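Local coordinates for protein cellulase (Rhodothermus marinus, PDB 3B7M) that probably hydrolyses internal beta-1,4-glucosidic bonds of cellulose, as an endoglucanase of glycoside hydrolase family 12 with a beta-jelly-roll fold, at residues S1-W9 / A31-E39; Q68-S76 / V179-L190. All coordinates share one frame; numbering follows the deposited sequence. Where two conformers were deposited one is given.

Interaction 1. Residues S1-W9 / A31-E39; sequences STVELCGQW and AQCIEVGLE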
ATOM      1  N   SER A   1      23.833  -4.918   6.055  1.00 28.22           N
ATOM      2  CA  SER A   1      23.490  -6.344   6.313  1.00 28.20           C
ATOM      3  C   SER A   1      22.023  -6.659   5.973  1.00 27.26           C
ATOM      4  O   SER A   1      21.209  -5.753   5.769  1.00 27.08           O
ATOM      5  CB  SER A   1      23.813  -6.709   7.765  1.00 28.78           C
ATOM      6  OG  SER A   1      22.903  -6.107   8.666  1.00 30.00           O
ATOM      7  N   THR A   2      21.710  -7.949   5.892  1.00 25.95           N
ATOM      8  CA  THR A   2      20.394  -8.428   5.494  1.00 24.81           C
ATOM      9  C   THR A   2      19.924  -9.504   6.468  1.00 23.04           C
ATOM     10  O   THR A   2      20.739 -10.103   7.168  1.00 23.21           O
ATOM     11  CB  THR A   2      20.397  -9.021   4.069  1.00 25.25           C
ATOM     12  OG1 THR A   2      21.437  -9.994   3.969  1.00 27.35           O
ATOM     13  CG2 THR A   2      20.633  -7.954   3.018  1.00 26.00           C
ATOM     14  N   VAL A   3      18.607  -9.711   6.522  1.00 20.97           N
ATOM     15  CA  VAL A   3      18.030 -10.798   7.344  0.50 19.98           C
ATOM     16  C   VAL A   3      16.782 -11.347   6.665  1.00 19.58           C
ATOM     17  O   VAL A   3      16.064 -10.654   5.948  1.00 19.40           O
ATOM     18  CB  VAL A   3      17.763 -10.408   8.862  0.50 19.89           C
ATOM     19  CG1 VAL A   3      16.602  -9.419   8.994  0.50 19.63           C
ATOM     20  CG2 VAL A   3      17.557 -11.681   9.806  0.60 20.13           C
ATOM     21  N   GLU A   4      16.561 -12.647   6.853  1.00 18.54           N
ATOM     22  CA  GLU A   4      15.379 -13.285   6.299  1.00 17.64           C
ATOM     23  C   GLU A   4      14.338 -13.485   7.391  1.00 17.37           C
ATOM     24  O   GLU A   4      14.627 -14.072   8.431  1.00 17.25           O
ATOM     25  CB  GLU A   4      15.702 -14.609   5.618  1.00 17.45           C
ATOM     26  CG  GLU A   4      14.501 -15.177   4.848  1.00 16.34           C
ATOM     27  CD  GLU A   4      14.816 -16.436   4.062  1.00 17.62           C
ATOM     28  OE1 GLU A   4      15.252 -17.457   4.654  1.00 17.11           O
ATOM     29  OE2 GLU A   4      14.608 -16.411   2.836  1.00 17.54           O
ATOM     30  N   LEU A   5      13.136 -12.968   7.148  1.00 17.06           N
ATOM     31  CA  LEU A   5      12.031 -13.005   8.103  1.00 17.15           C
ATOM     32  C   LEU A   5      11.004 -13.990   7.601  1.00 16.94           C
ATOM     33  O   LEU A   5      10.443 -13.781   6.532  1.00 17.40           O
ATOM     34  CB  LEU A   5      11.351 -11.622   8.219  1.00 17.18           C
ATOM     35  CG  LEU A   5      12.171 -10.370   8.557  1.00 17.44           C
ATOM     36  CD1 LEU A   5      11.244  -9.167   8.651  1.00 15.64           C
ATOM     37  CD2 LEU A   5      12.933 -10.549   9.858  1.00 17.97           C
ATOM     38  N   CYS A   6      10.721 -15.027   8.381  1.00 16.52           N
ATOM     39  CA  CYS A   6       9.816 -16.089   7.942  1.00 16.27           C
ATOM     40  C   CYS A   6       8.598 -16.236   8.858  1.00 16.38           C
ATOM     41  O   CYS A   6       7.706 -17.046   8.594  1.00 15.58           O
ATOM     42  CB  CYS A   6      10.566 -17.432   7.823  1.00 16.08           C
ATOM     43  SG  CYS A   6      11.810 -17.513   6.478  1.00 15.44           S
ATOM     44  N   GLY A   7       8.583 -15.464   9.944  1.00 16.65           N
ATOM     45  CA  GLY A   7       7.475 -15.469  10.867  1.00 17.06           C
ATOM     46  C   GLY A   7       6.315 -14.659  10.336  1.00 17.76           C
ATOM     47  O   GLY A   7       6.500 -13.587   9.745  1.00 16.74           O
ATOM     48  N   GLN A   8       5.114 -15.181  10.571  1.00 18.69           N
ATOM     49  CA  GLN A   8       3.868 -14.597  10.097  1.00 20.50           C
ATOM     50  C   GLN A   8       3.753 -13.096  10.385  1.00 20.18           C
ATOM     51  O   GLN A   8       3.275 -12.345   9.536  1.00 19.97           O
ATOM     52  CB  GLN A   8       2.672 -15.368  10.696  1.00 20.37           C
ATOM     53  CG  GLN A   8       1.311 -14.720  10.471  1.00 22.01           C
ATOM     54  CD  GLN A   8       0.152 -15.498  11.106  1.00 23.97           C
ATOM     55  OE1 GLN A   8       0.328 -16.210  12.106  1.00 28.57           O
ATOM     56  NE2 GLN A   8      -1.042 -15.362  10.520  1.00 25.84           N
ATOM     57  N   TRP A   9       4.206 -12.673  11.567  1.00 20.68           N
ATOM     58  CA  TRP A   9       4.048 -11.296  12.018  1.00 21.54           C
ATOM     59  C   TRP A   9       5.392 -10.594  12.274  1.00 21.40           C
ATOM     60  O   TRP A   9       5.450  -9.595  13.014  1.00 21.06           O
ATOM     61  CB  TRP A   9       3.142 -11.239  13.278  1.00 23.49           C
ATOM     62  CG  TRP A   9       1.734 -11.815  13.091  1.00 25.32           C
ATOM     63  CD1 TRP A   9       0.848 -11.492  12.104  1.00 27.80           C
ATOM     64  CD2 TRP A   9       1.062 -12.788  13.921  1.00 26.56           C
ATOM     65  NE1 TRP A   9      -0.325 -12.199  12.259  1.00 28.82           N
ATOM     66  CE2 TRP A   9      -0.219 -13.002  13.365  1.00 27.15           C
ATOM     67  CE3 TRP A   9       1.421 -13.497  15.076  1.00 30.32           C
ATOM     68  CZ2 TRP A   9      -1.155 -13.910  13.921  1.00 28.59           C
ATOM     69  CZ3 TRP A   9       0.480 -14.415  15.641  1.00 28.93           C
ATOM     70  CH2 TRP A   9      -0.790 -14.601  15.055  1.00 28.07           C
ATOM     71  N   ALA A  31       2.987 -20.366   4.317  1.00 19.55           N
ATOM     72  CA  ALA A  31       4.325 -19.885   4.655  1.00 18.25           C
ATOM     73  C   ALA A  31       4.810 -18.750   3.759  1.00 16.91           C
ATOM     74  O   ALA A  31       4.474 -18.703   2.578  1.00 16.55           O
ATOM     75  CB  ALA A  31       5.314 -21.038   4.596  1.00 18.20           C
ATOM     76  N   GLN A  32       5.611 -17.851   4.326  1.00 15.30           N
ATOM     77  CA  GLN A  32       6.219 -16.755   3.561  1.00 14.30           C
ATOM     78  C   GLN A  32       7.475 -16.246   4.223  1.00 13.95           C
ATOM     79  O   GLN A  32       7.490 -16.076   5.443  1.00 13.45           O
ATOM     80  CB  GLN A  32       5.218 -15.602   3.421  1.00 14.09           C
ATOM     81  CG  GLN A  32       5.741 -14.350   2.712  1.00 14.80           C
ATOM     82  CD  GLN A  32       4.722 -13.229   2.754  1.00 14.31           C
ATOM     83  OE1 GLN A  32       3.665 -13.333   2.147  1.00 17.03           O
ATOM     84  NE2 GLN A  32       5.014 -12.175   3.514  1.00 13.79           N
ATOM     85  N   CYS A  33       8.518 -15.986   3.420  1.00 13.51           N
ATOM     86  CA  CYS A  33       9.726 -15.314   3.892  1.00 13.98           C
ATOM     87  C   CYS A  33      10.075 -14.113   3.014  1.00 14.11           C
ATOM     88  O   CYS A  33       9.880 -14.145   1.809  1.00 14.32           O
ATOM     89  CB  CYS A  33      10.940 -16.251   3.897  1.00 13.82           C
ATOM     90  SG  CYS A  33      10.736 -17.801   4.797  1.00 14.99           S
ATOM     91  N   ILE A  34      10.576 -13.051   3.630  1.00 13.96           N
ATOM     92  CA  ILE A  34      11.137 -11.934   2.877  1.00 14.81           C
ATOM     93  C   ILE A  34      12.572 -11.696   3.355  1.00 14.59           C
ATOM     94  O   ILE A  34      12.868 -11.859   4.532  1.00 14.34           O
ATOM     95  CB  ILE A  34      10.303 -10.642   2.994  1.00 14.11           C
ATOM     96  CG1 ILE A  34      10.141 -10.232   4.465  1.00 14.50           C
ATOM     97  CG2 ILE A  34       8.948 -10.839   2.345  1.00 15.37           C
ATOM     98  CD1 ILE A  34       9.460  -8.878   4.659  1.00 15.49           C
ATOM     99  N   GLU A  35      13.448 -11.355   2.424  1.00 15.12           N
ATOM    100  CA  GLU A  35      14.811 -11.000   2.752  1.00 16.67           C
ATOM    101  C   GLU A  35      14.916  -9.482   2.727  1.00 16.71           C
ATOM    102  O   GLU A  35      14.609  -8.849   1.707  1.00 16.55           O
ATOM    103  CB  GLU A  35      15.767 -11.617   1.748  1.00 16.84           C
ATOM    104  CG  GLU A  35      17.199 -11.294   2.054  1.00 20.04           C
ATOM    105  CD  GLU A  35      18.120 -11.822   1.006  1.00 24.31           C
ATOM    106  OE1 GLU A  35      18.302 -13.057   0.933  1.00 25.56           O
ATOM    107  OE2 GLU A  35      18.656 -10.995   0.254  1.00 27.06           O
ATOM    108  N   VAL A  36      15.324  -8.912   3.859  1.00 16.74           N
ATOM    109  CA  VAL A  36      15.275  -7.474   4.066  1.00 17.62           C
ATOM    110  C   VAL A  36      16.677  -6.886   4.183  1.00 18.45           C
ATOM    111  O   VAL A  36      17.498  -7.380   4.968  1.00 18.34           O
ATOM    112  CB  VAL A  36      14.485  -7.113   5.369  1.00 17.48           C
ATOM    113  CG1 VAL A  36      14.269  -5.612   5.477  1.00 17.63           C
ATOM    114  CG2 VAL A  36      13.135  -7.834   5.415  1.00 17.37           C
ATOM    115  N   GLY A  37      16.929  -5.815   3.427  1.00 18.85           N
ATOM    116  CA  GLY A  37      18.129  -4.997   3.606  1.00 19.14           C
ATOM    117  C   GLY A  37      17.855  -3.973   4.686  1.00 19.87           C
ATOM    118  O   GLY A  37      16.977  -3.132   4.533  1.00 19.30           O
ATOM    119  N   LEU A  38      18.612  -4.054   5.778  1.00 20.29           N
ATOM    120  CA  LEU A  38      18.366  -3.259   6.972  1.00 21.98           C
ATOM    121  C   LEU A  38      18.704  -1.772   6.838  1.00 22.46           C
ATOM    122  O   LEU A  38      18.161  -0.956   7.581  1.00 22.67           O
ATOM    123  CB  LEU A  38      19.098  -3.860   8.171  1.00 22.13           C
ATOM    124  CG  LEU A  38      18.605  -5.243   8.604  1.00 24.70           C
ATOM    125  CD1 LEU A  38      19.665  -5.943   9.443  1.00 27.54           C
ATOM    126  CD2 LEU A  38      17.280  -5.125   9.372  1.00 26.10           C
ATOM    127  N   GLU A  39      19.574  -1.421   5.897  1.00 22.44           N
ATOM    128  CA  GLU A  39      19.904  -0.012   5.661  1.00 23.38           C
ATOM    129  C   GLU A  39      18.906   0.672   4.721  1.00 23.09           C
ATOM    130  O   GLU A  39      18.518   1.827   4.934  1.00 23.00           O
ATOM    131  CB  GLU A  39      21.328   0.117   5.112  1.00 23.72           C
ATOM    132  CG  GLU A  39      21.713   1.530   4.632  1.00 27.23           C
ATOM    133  CD  GLU A  39      21.858   2.548   5.765  1.00 31.09           C
ATOM    134  OE1 GLU A  39      22.013   2.147   6.939  1.00 32.36           O
ATOM    135  OE2 GLU A  39      21.820   3.762   5.470  1.00 34.27           O
TER
HETATM  136  O   HOH W   1      21.012  -3.144   3.665  1.00 45.83           O
HETATM  137  O   HOH W   2       6.978 -19.136   6.899  1.00 42.54           O

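Interaction 2. Residues Q68-S76 / V179-L190; sequences QPRRVQELS and VARGYIRPEWYL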
ATOM      1  N   GLN A  68       4.268  12.900  13.688  1.00 32.98           N
ATOM      2  CA  GLN A  68       3.358  13.738  14.487  1.00 34.75           C
ATOM      3  C   GLN A  68       2.005  13.859  13.779  1.00 34.71           C
ATOM      4  O   GLN A  68       1.968  13.989  12.560  1.00 34.44           O
ATOM      5  CB  GLN A  68       3.972  15.121  14.744  1.00 34.66           C
ATOM      6  CG  GLN A  68       5.221  15.091  15.657  1.00 36.72           C
ATOM      7  CD  GLN A  68       5.655  16.474  16.181  1.00 37.31           C
ATOM      8  OE1 GLN A  68       5.036  17.506  15.877  1.00 41.63           O
ATOM      9  NE2 GLN A  68       6.724  16.491  16.981  1.00 39.99           N
ATOM     10  N   PRO A  69       0.888  13.826  14.541  1.00 35.28           N
ATOM     11  CA  PRO A  69      -0.461  13.782  13.948  1.00 35.18           C
ATOM     12  C   PRO A  69      -0.677  14.901  12.948  1.00 35.02           C
ATOM     13  O   PRO A  69      -0.304  16.040  13.227  1.00 35.81           O
ATOM     14  CB  PRO A  69      -1.381  13.996  15.156  1.00 35.57           C
ATOM     15  CG  PRO A  69      -0.595  13.489  16.331  1.00 35.73           C
ATOM     16  CD  PRO A  69       0.837  13.852  16.019  1.00 35.66           C
ATOM     17  N   ARG A  70      -1.253  14.597  11.790  1.00 34.40           N
ATOM     18  CA  ARG A  70      -1.475  15.636  10.794  1.00 34.06           C
ATOM     19  C   ARG A  70      -2.757  15.421  10.007  1.00 33.07           C
ATOM     20  O   ARG A  70      -2.969  14.365   9.409  1.00 32.33           O
ATOM     21  CB  ARG A  70      -0.255  15.796   9.871  1.00 34.80           C
ATOM     22  CG  ARG A  70       0.015  17.248   9.464  1.00 37.69           C
ATOM     23  CD  ARG A  70       1.514  17.587   9.431  1.00 43.26           C
ATOM     24  NE  ARG A  70       2.087  17.747  10.775  1.00 47.01           N
ATOM     25  CZ  ARG A  70       3.298  18.248  11.044  1.00 48.66           C
ATOM     26  NH1 ARG A  70       4.102  18.661  10.065  1.00 49.09           N
ATOM     27  NH2 ARG A  70       3.710  18.341  12.305  1.00 48.93           N
ATOM     28  N   ARG A  71      -3.613  16.441  10.038  1.00 32.13           N
ATOM     29  CA  ARG A  71      -4.884  16.425   9.323  1.00 31.62           C
ATOM     30  C   ARG A  71      -4.658  16.605   7.824  1.00 31.09           C
ATOM     31  O   ARG A  71      -3.714  17.283   7.411  1.00 30.35           O
ATOM     32  CB  ARG A  71      -5.812  17.515   9.856  1.00 31.57           C
ATOM     33  CG  ARG A  71      -6.366  17.224  11.233  1.00 31.86           C
ATOM     34  CD  ARG A  71      -7.401  18.250  11.643  1.00 34.67           C
ATOM     35  NE  ARG A  71      -8.334  17.694  12.620  1.00 36.40           N
ATOM     36  CZ  ARG A  71      -8.396  18.058  13.895  1.00 37.33           C
ATOM     37  NH1 ARG A  71      -7.595  19.002  14.364  1.00 38.67           N
ATOM     38  NH2 ARG A  71      -9.275  17.488  14.702  1.00 38.47           N
ATOM     39  N   VAL A  72      -5.530  15.999   7.021  1.00 31.00           N
ATOM     40  CA  VAL A  72      -5.419  16.081   5.563  1.00 31.23           C
ATOM     41  C   VAL A  72      -5.370  17.546   5.121  1.00 31.63           C
ATOM     42  O   VAL A  72      -4.532  17.926   4.307  1.00 31.33           O
ATOM     43  CB  VAL A  72      -6.555  15.308   4.862  1.00 31.31           C
ATOM     44  CG1 VAL A  72      -6.598  15.622   3.377  1.00 30.91           C
ATOM     45  CG2 VAL A  72      -6.383  13.809   5.086  1.00 30.64           C
ATOM     46  N   GLN A  73      -6.228  18.371   5.715  1.00 32.24           N
ATOM     47  CA  GLN A  73      -6.256  19.806   5.425  1.00 33.30           C
ATOM     48  C   GLN A  73      -4.969  20.560   5.794  1.00 32.93           C
ATOM     49  O   GLN A  73      -4.769  21.679   5.353  1.00 32.70           O
ATOM     50  CB  GLN A  73      -7.467  20.462   6.103  1.00 33.62           C
ATOM     51  CG  GLN A  73      -7.393  20.528   7.630  1.00 34.29           C
ATOM     52  CD  GLN A  73      -8.723  20.901   8.271  1.00 34.83           C
ATOM     53  OE1 GLN A  73      -8.771  21.238   9.453  1.00 38.76           O
ATOM     54  NE2 GLN A  73      -9.807  20.844   7.497  1.00 36.47           N
ATOM     55  N   GLU A  74      -4.108  19.946   6.601  1.00 32.96           N
ATOM     56  CA  GLU A  74      -2.859  20.589   7.012  1.00 33.12           C
ATOM     57  C   GLU A  74      -1.676  20.249   6.113  1.00 32.70           C
ATOM     58  O   GLU A  74      -0.610  20.843   6.250  1.00 32.87           O
ATOM     59  CB  GLU A  74      -2.491  20.185   8.430  1.00 33.47           C
ATOM     60  CG  GLU A  74      -3.345  20.771   9.532  1.00 35.96           C
ATOM     61  CD  GLU A  74      -2.785  20.391  10.892  1.00 39.73           C
ATOM     62  OE1 GLU A  74      -2.792  19.178  11.226  1.00 37.86           O
ATOM     63  OE2 GLU A  74      -2.313  21.306  11.609  1.00 42.29           O
ATOM     64  N   LEU A  75      -1.855  19.285   5.215  1.00 32.16           N
ATOM     65  CA  LEU A  75      -0.768  18.827   4.347  1.00 31.62           C
ATOM     66  C   LEU A  75      -0.525  19.789   3.193  1.00 31.37           C
ATOM     67  O   LEU A  75      -1.469  20.319   2.614  1.00 31.31           O
ATOM     68  CB  LEU A  75      -1.081  17.449   3.767  1.00 31.47           C
ATOM     69  CG  LEU A  75      -1.335  16.282   4.708  1.00 30.99           C
ATOM     70  CD1 LEU A  75      -1.986  15.160   3.920  1.00 31.03           C
ATOM     71  CD2 LEU A  75      -0.043  15.832   5.349  1.00 29.63           C
ATOM     72  N   SER A  76       0.742  19.994   2.849  1.00 31.06           N
ATOM     73  CA  SER A  76       1.070  20.804   1.685  1.00 31.06           C
ATOM     74  C   SER A  76       1.685  19.956   0.578  1.00 30.34           C
ATOM     75  O   SER A  76       1.420  20.195  -0.596  1.00 30.58           O
ATOM     76  CB  SER A  76       1.976  21.987   2.059  1.00 31.40           C
ATOM     77  OG  SER A  76       3.188  21.543   2.645  1.00 33.25           O
ATOM     78  N   VAL A 179     -10.966  13.463  -1.591  1.00 24.01           N
ATOM     79  CA  VAL A 179     -11.667  14.545  -0.886  1.00 24.94           C
ATOM     80  C   VAL A 179     -12.775  15.162  -1.764  1.00 25.68           C
ATOM     81  O   VAL A 179     -13.910  15.338  -1.300  1.00 25.64           O
ATOM     82  CB  VAL A 179     -10.686  15.631  -0.349  1.00 25.37           C
ATOM     83  CG1 VAL A 179     -11.441  16.880   0.165  1.00 24.42           C
ATOM     84  CG2 VAL A 179      -9.793  15.051   0.757  1.00 24.79           C
ATOM     85  N   ALA A 180     -12.452  15.458  -3.025  1.00 26.04           N
ATOM     86  CA  ALA A 180     -13.436  15.999  -3.984  1.00 26.60           C
ATOM     87  C   ALA A 180     -14.628  15.065  -4.168  1.00 26.67           C
ATOM     88  O   ALA A 180     -15.745  15.516  -4.412  1.00 27.04           O
ATOM     89  CB  ALA A 180     -12.782  16.276  -5.335  1.00 26.95           C
ATOM     90  N   ARG A 181     -14.389  13.763  -4.039  1.00 26.26           N
ATOM     91  CA  ARG A 181     -15.444  12.761  -4.222  1.00 25.54           C
ATOM     92  C   ARG A 181     -16.295  12.482  -2.983  1.00 25.50           C
ATOM     93  O   ARG A 181     -17.302  11.783  -3.071  1.00 25.51           O
ATOM     94  CB  ARG A 181     -14.845  11.460  -4.747  1.00 25.42           C
ATOM     95  CG  ARG A 181     -14.137  11.628  -6.058  1.00 24.62           C
ATOM     96  CD  ARG A 181     -13.667  10.311  -6.625  1.00 24.70           C
ATOM     97  NE  ARG A 181     -12.901  10.585  -7.831  1.00 26.52           N
ATOM     98  CZ  ARG A 181     -13.431  10.729  -9.042  1.00 26.70           C
ATOM     99  NH1 ARG A 181     -14.738  10.583  -9.227  1.00 26.97           N
ATOM    100  NH2 ARG A 181     -12.649  11.013 -10.068  1.00 26.59           N
ATOM    101  N   GLY A 182     -15.879  13.022  -1.842  1.00 25.66           N
ATOM    102  CA  GLY A 182     -16.590  12.857  -0.571  1.00 26.07           C
ATOM    103  C   GLY A 182     -16.133  11.661   0.250  1.00 26.55           C
ATOM    104  O   GLY A 182     -16.659  11.411   1.333  1.00 26.77           O
ATOM    105  N   TYR A 183     -15.142  10.929  -0.256  1.00 26.39           N
ATOM    106  CA  TYR A 183     -14.696   9.685   0.375  1.00 26.22           C
ATOM    107  C   TYR A 183     -13.776   9.904   1.587  1.00 26.47           C
ATOM    108  O   TYR A 183     -13.710   9.057   2.483  1.00 26.76           O
ATOM    109  CB  TYR A 183     -13.980   8.793  -0.645  1.00 25.82           C
ATOM    110  CG  TYR A 183     -14.743   8.464  -1.917  1.00 25.93           C
ATOM    111  CD1 TYR A 183     -16.136   8.356  -1.931  1.00 25.04           C
ATOM    112  CD2 TYR A 183     -14.053   8.230  -3.115  1.00 25.77           C
ATOM    113  CE1 TYR A 183     -16.821   8.042  -3.113  1.00 26.40           C
ATOM    114  CE2 TYR A 183     -14.727   7.904  -4.285  1.00 25.43           C
ATOM    115  CZ  TYR A 183     -16.103   7.815  -4.276  1.00 25.69           C
ATOM    116  OH  TYR A 183     -16.756   7.501  -5.438  1.00 27.05           O
ATOM    117  N   ILE A 184     -13.049  11.018   1.591  1.00 26.44           N
ATOM    118  CA  ILE A 184     -12.165  11.387   2.697  1.00 26.74           C
ATOM    119  C   ILE A 184     -12.553  12.781   3.188  1.00 27.19           C
ATOM    120  O   ILE A 184     -12.828  13.676   2.389  1.00 26.96           O
ATOM    121  CB  ILE A 184     -10.663  11.323   2.280  1.00 26.89           C
ATOM    122  CG1 ILE A 184     -10.234   9.866   2.092  1.00 27.11           C
ATOM    123  CG2 ILE A 184      -9.750  11.993   3.310  1.00 27.24           C
ATOM    124  CD1 ILE A 184      -8.934   9.701   1.382  1.00 27.87           C
ATOM    125  N   ARG A 185     -12.616  12.940   4.507  1.00 27.27           N
ATOM    126  CA  ARG A 185     -12.875  14.232   5.113  1.00 27.86           C
ATOM    127  C   ARG A 185     -11.551  14.952   5.345  1.00 26.99           C
ATOM    128  O   ARG A 185     -10.575  14.319   5.755  1.00 27.07           O
ATOM    129  CB  ARG A 185     -13.640  14.060   6.432  1.00 28.51           C
ATOM    130  CG  ARG A 185     -15.157  13.955   6.267  1.00 32.79           C
ATOM    131  CD  ARG A 185     -15.811  15.243   6.765  1.00 38.71           C
ATOM    132  NE  ARG A 185     -17.061  15.558   6.079  1.00 43.60           N
ATOM    133  CZ  ARG A 185     -17.159  16.405   5.056  1.00 46.03           C
ATOM    134  NH1 ARG A 185     -16.074  17.020   4.594  1.00 47.24           N
ATOM    135  NH2 ARG A 185     -18.339  16.635   4.487  1.00 46.32           N
ATOM    136  N   PRO A 186     -11.513  16.273   5.080  1.00 26.41           N
ATOM    137  CA  PRO A 186     -10.327  17.126   5.262  1.00 26.20           C
ATOM    138  C   PRO A 186      -9.801  17.149   6.696  1.00 25.52           C
ATOM    139  O   PRO A 186      -8.607  17.352   6.898  1.00 25.22           O
ATOM    140  CB  PRO A 186     -10.836  18.520   4.897  1.00 26.17           C
ATOM    141  CG  PRO A 186     -12.040  18.294   4.098  1.00 26.78           C
ATOM    142  CD  PRO A 186     -12.663  17.048   4.589  1.00 26.27           C
ATOM    143  N   GLU A 187     -10.692  16.937   7.668  1.00 25.29           N
ATOM    144  CA  GLU A 187     -10.339  16.900   9.091  1.00 25.25           C
ATOM    145  C   GLU A 187      -9.752  15.566   9.550  1.00 24.47           C
ATOM    146  O   GLU A 187      -9.263  15.466  10.678  1.00 23.93           O
ATOM    147  CB  GLU A 187     -11.564  17.194   9.970  1.00 26.08           C
ATOM    148  CG  GLU A 187     -12.306  18.461   9.615  1.00 29.60           C
ATOM    149  CD  GLU A 187     -13.428  18.208   8.626  1.00 34.50           C
ATOM    150  OE1 GLU A 187     -13.883  17.042   8.518  1.00 34.85           O
ATOM    151  OE2 GLU A 187     -13.860  19.189   7.975  1.00 36.72           O
ATOM    152  N   TRP A 188      -9.832  14.538   8.710  1.00 23.28           N
ATOM    153  CA  TRP A 188      -9.246  13.256   9.072  1.00 22.67           C
ATOM    154  C   TRP A 188      -7.731  13.332   9.095  1.00 22.02           C
ATOM    155  O   TRP A 188      -7.133  14.133   8.381  1.00 22.58           O
ATOM    156  CB  TRP A 188      -9.721  12.135   8.143  1.00 22.91           C
ATOM    157  CG  TRP A 188     -11.183  11.818   8.302  1.00 22.75           C
ATOM    158  CD1 TRP A 188     -12.051  12.354   9.221  1.00 23.05           C
ATOM    159  CD2 TRP A 188     -11.946  10.883   7.530  1.00 22.89           C
ATOM    160  NE1 TRP A 188     -13.299  11.813   9.059  1.00 23.20           N
ATOM    161  CE2 TRP A 188     -13.266  10.908   8.031  1.00 22.65           C
ATOM    162  CE3 TRP A 188     -11.641  10.031   6.458  1.00 22.31           C
ATOM    163  CZ2 TRP A 188     -14.285  10.115   7.499  1.00 23.74           C
ATOM    164  CZ3 TRP A 188     -12.648   9.245   5.927  1.00 22.91           C
ATOM    165  CH2 TRP A 188     -13.959   9.288   6.451  1.00 23.41           C
ATOM    166  N   TYR A 189      -7.114  12.511   9.938  1.00 21.04           N
ATOM    167  CA  TYR A 189      -5.669  12.460  10.044  1.00 20.27           C
ATOM    168  C   TYR A 189      -5.111  11.425   9.072  1.00 20.25           C
ATOM    169  O   TYR A 189      -5.698  10.354   8.900  1.00 19.72           O
ATOM    170  CB  TYR A 189      -5.263  12.063  11.468  1.00 20.74           C
ATOM    171  CG  TYR A 189      -5.610  13.084  12.521  1.00 20.41           C
ATOM    172  CD1 TYR A 189      -6.905  13.168  13.040  1.00 21.31           C
ATOM    173  CD2 TYR A 189      -4.656  13.971  12.989  1.00 19.89           C
ATOM    174  CE1 TYR A 189      -7.238  14.104  14.002  1.00 18.73           C
ATOM    175  CE2 TYR A 189      -4.976  14.917  13.964  1.00 21.89           C
ATOM    176  CZ  TYR A 189      -6.273  14.974  14.461  1.00 21.27           C
ATOM    177  OH  TYR A 189      -6.599  15.909  15.417  1.00 21.44           O
ATOM    178  N   LEU A 190      -3.981  11.758   8.450  1.00 19.51           N
ATOM    179  CA  LEU A 190      -3.180  10.819   7.690  1.00 19.64           C
ATOM    180  C   LEU A 190      -2.260  10.074   8.655  1.00 19.36           C
ATOM    181  O   LEU A 190      -1.379  10.675   9.264  1.00 19.23           O
ATOM    182  CB  LEU A 190      -2.345  11.584   6.654  1.00 19.56           C
ATOM    183  CG  LEU A 190      -1.287  10.852   5.820  1.00 20.34           C
ATOM    184  CD1 LEU A 190      -1.839   9.632   5.149  1.00 19.17           C
ATOM    185  CD2 LEU A 190      -0.714  11.788   4.785  1.00 20.56           C
TER
HETATM  186  O   HOH W   3      -1.097  11.640  11.889  1.00 39.27           O

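Interaction 1. Residues S1-W9 / A31-E39
Thr2 to Leu5 pair with Ile34 to Gly37 as antiparallel strands whose axes run 166° apart, the hydrogen-bonded pairs Val3–Val36 and Leu5–Ile34 alternating with the non-hydrogen-bonded pairs Thr2–Gly37 and Glu4–Glu35. Val36 N gives Val3 O a nearly straight bond of 2.8 Å, and Leu38 N extends the ladder to Ser1 O at 3.1 Å. Just past the last rung, the disulfide joins Cys6 SG to Cys33 SG at 2.0 Å. In both cysteines the sulfur stands anti to the carbonyl carbon, and the bridge turns through a chi3 of 112°. A water beside it accepts from Gln32 N and donates to Cys6 O, linking the two segments where direct pairing has ended. The two faces of the ladder differ sharply. On one, Leu5 brings CD1 to Val36 CG2 at 4.0 Å, while its CB meets Ile34 CG1 at 4.2 Å. On the other, Glu4 reaches out in an extended chain, passing its CG 3.8 Å from Cys33 CB before its carboxylate bonds to Thr46. Strand 2-5 is the outermost strand of its sheet, and strand 32-37 separates it from strand 43-48; the apolar face is covered by the other sheet of the jelly roll, through Arg12 and Val14 of strand 11-14 and Val21 of strand 19-22.

Interaction 2. Residues Q68-S76 / V179-L190
Arg71 and Tyr189 lie obliquely across one another, the guanidinium and ring planes 38° apart. Arg71 CG sits over the ring face, 3.9 Å from the Tyr189 centroid in a CH-pi contact, while Tyr189 OH rests above the centre of the guanidinium. That hydroxyl is too poorly angled for a hydrogen bond; instead Arg71 NE donates, near the guanidinium plane, to a lone pair of Glu187 O at 3.1 Å. CG anti to the carbonyl carbon (chi1 -72°) and an extended chain let the arginine touch both. A leucine in its place would probably leave Glu187 O without this donor and the hydroxyl of Tyr189 without the flat group it rests on. Pro69 CB lies 3.9 Å from Tyr189 CE2. Val72 sets CG1 4.2 Å from Val179 CG2 and CG2 against Ile184 CG2, and Leu75 CD1 meets Leu190 CD2 at 3.7 Å. Val72 N bonds Trp188 O at 2.8 Å, and Gln73 N bonds Pro186 O. The chemistry implies a two-way backbone join: the Arg185–Trp188 type I turn offers the oxygens of Pro186, Glu187 and Trp188, Arg70 O accepts from Leu190 N, and Arg71 packs on Tyr189 at the partly exposed side, with Val72, Leu75 and Leu190 buried.

How the interactions relate
Two contacts of nearly equal buried area show how differently distant parts of one chain can be tied. They lie on opposite sides of its centre, about 33 Å between centres, and share no strand or helix. Each buries a few apolar side chains (Leu5, Ile34 and Val36; Val72, Leu75 and Leu190), while Glu4 and Glu35 are exposed and Arg71 partly exposed. Interaction 1 joins regular strands at the margin of the six-stranded sheet, by a repeating ladder ending in a covalent bridge. Interaction 2 joins segments over a hundred residues apart, setting a loop against the turn that leads into strand 189-199 of the nine-stranded sheet; irregular backbone bonds and an arginine–tyrosine pair replace ladder and disulfide.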